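Local coordinates for CutA1 (Shewanella, PDB 3AHP), which forms a thermostable trimer and, as a member of the CutA1 divalent-ion tolerance family, may take part in tolerance to metal ions, at residues 99-102 / 103-107. Sequence-based numbering, arbitrary orientation.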
loop_
_atom_site.group_PDB
_atom_site.type_symbol
_atom_site.label_atom_id
_atom_site.label_comp_id
_atom_site.label_asym_id
_atom_site.label_seq_id
_atom_site.Cartn_x
_atom_site.Cartn_y
_atom_site.Cartn_z
ATOM N N LEU B 99 -0.363 -13.737 11.105
ATOM C CA LEU B 99 1.027 -13.711 10.857
ATOM C C LEU B 99 1.634 -15.071 11.018
ATOM O O LEU B 99 2.485 -15.466 10.267
ATOM C CB LEU B 99 1.686 -12.688 11.755
ATOM C CG LEU B 99 1.181 -11.253 11.789
ATOM C CD1 LEU B 99 1.975 -10.450 12.729
ATOM C CD2 LEU B 99 1.177 -10.603 10.466
ATOM N N GLN B 100 1.179 -15.778 12.023
ATOM C CA GLN B 100 1.339 -17.198 12.133
ATOM C C GLN B 100 1.056 -17.947 10.864
ATOM O O GLN B 100 1.863 -18.698 10.424
ATOM C CB GLN B 100 0.447 -17.696 13.246
ATOM C CG GLN B 100 0.904 -18.930 13.961
ATOM C CD GLN B 100 2.323 -18.897 14.379
ATOM O OE1 GLN B 100 3.149 -19.554 13.802
ATOM N NE2 GLN B 100 2.611 -18.158 15.412
ATOM N N TRP B 101 -0.112 -17.752 10.294
ATOM C CA TRP B 101 -0.515 -18.479 9.100
ATOM C C TRP B 101 0.477 -18.299 7.970
ATOM O O TRP B 101 0.816 -19.265 7.281
ATOM C CB TRP B 101 -1.888 -18.014 8.637
ATOM C CG TRP B 101 -2.316 -18.575 7.311
ATOM C CD1 TRP B 101 -2.604 -19.876 7.029
ATOM C CD2 TRP B 101 -2.605 -17.834 6.120
ATOM N NE1 TRP B 101 -3.040 -19.997 5.729
ATOM C CE2 TRP B 101 -3.046 -18.758 5.149
ATOM C CE3 TRP B 101 -2.544 -16.475 5.782
ATOM C CZ2 TRP B 101 -3.429 -18.369 3.864
ATOM C CZ3 TRP B 101 -2.888 -16.094 4.496
ATOM C CH2 TRP B 101 -3.326 -17.040 3.550
ATOM N N ILE B 102 0.898 -17.049 7.770
ATOM C CA ILE B 102 2.015 -16.714 6.901
ATOM C C ILE B 102 3.252 -17.490 7.267
ATOM O O ILE B 102 3.914 -18.034 6.404
ATOM C CB ILE B 102 2.350 -15.213 6.959
ATOM C CG1 ILE B 102 1.147 -14.387 6.488
ATOM C CG2 ILE B 102 3.585 -14.915 6.112
ATOM C CD1 ILE B 102 1.338 -12.861 6.585
ATOM N N LYS B 103 3.588 -17.484 8.551
ATOM C CA LYS B 103 4.743 -18.220 9.074
ATOM C C LYS B 103 4.652 -19.738 8.823
ATOM O O LYS B 103 5.640 -20.376 8.456
ATOM C CB LYS B 103 4.940 -17.886 10.563
ATOM C CG LYS B 103 5.945 -18.736 11.310
ATOM C CD LYS B 103 7.293 -18.071 11.415
ATOM C CE LYS B 103 8.146 -18.736 12.493
ATOM N NZ LYS B 103 8.171 -17.913 13.739
ATOM N N ASP B 104 3.447 -20.287 8.922
ATOM C CA ASP B 104 3.242 -21.729 8.838
ATOM C C ASP B 104 3.110 -22.246 7.421
ATOM O O ASP B 104 3.142 -23.449 7.202
ATOM C CB ASP B 104 1.992 -22.134 9.605
ATOM C CG ASP B 104 2.198 -22.108 11.084
ATOM O OD1 ASP B 104 3.363 -22.255 11.530
ATOM O OD2 ASP B 104 1.192 -21.903 11.791
ATOM N N ASN B 105 2.851 -21.354 6.475
ATOM C CA ASN B 105 2.596 -21.758 5.101
ATOM C C ASN B 105 3.872 -21.834 4.272
ATOM O O ASN B 105 3.879 -22.360 3.157
ATOM C CB ASN B 105 1.591 -20.819 4.451
ATOM C CG ASN B 105 0.838 -21.480 3.325
ATOM O OD1 ASN B 105 1.358 -21.623 2.212
ATOM N ND2 ASN B 105 -0.394 -21.902 3.603
ATOM N N SER B 106 4.960 -21.336 4.840
ATOM C CA SER B 106 6.262 -21.504 4.243
ATOM C C SER B 106 6.969 -22.728 4.830
ATOM O O SER B 106 7.401 -22.702 5.981
ATOM C CB SER B 106 7.083 -20.235 4.453
ATOM O OG SER B 106 8.371 -20.522 4.961
ATOM N N PRO B 107 7.078 -23.817 4.040
ATOM C CA PRO B 107 7.664 -25.080 4.529
ATOM C C PRO B 107 9.078 -24.869 5.055
ATOM O O PRO B 107 9.795 -23.995 4.565
ATOM C CB PRO B 107 7.697 -25.968 3.279
ATOM C CG PRO B 107 6.685 -25.368 2.352
ATOM C CD PRO B 107 6.732 -23.891 2.608
#
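Q100 and D104, one turn apart on the last helix, cross obliquely, the amide and carboxylate planes 35° apart. CG of Q100 lies opposite its backbone N (chi1 -151°) and the chain then bends at chi2, bringing OE1 to 3.5 Å from D104 OD1; no hydrogen bond joins the two groups. K103 passes the same amide, its CG 3.8 Å from Q100 OE1, before its chain bends away. One residue further on, W101 and N105 lie side by side and point the same way. Both have CG anti to N (W101 chi1 172°), which sets N105 ND2 3.9 Å from W101 NE1, obliquely to the indole. Along the backbone, K103 N donates to L99 O at 2.9 Å and D104 N to Q100 O at 2.7 Å. N105 N makes two weak bonds, to W101 O and to I102 O. I102 is buried against M64 of strand 50-64 and Q6 of strand 6-13, while W101 and N105 meet A33 and K30, respectively, in loops of their own chain and both pack on Q46 of a second subunit, so this C-terminal helix touches both its own sheet and the neighbouring chain.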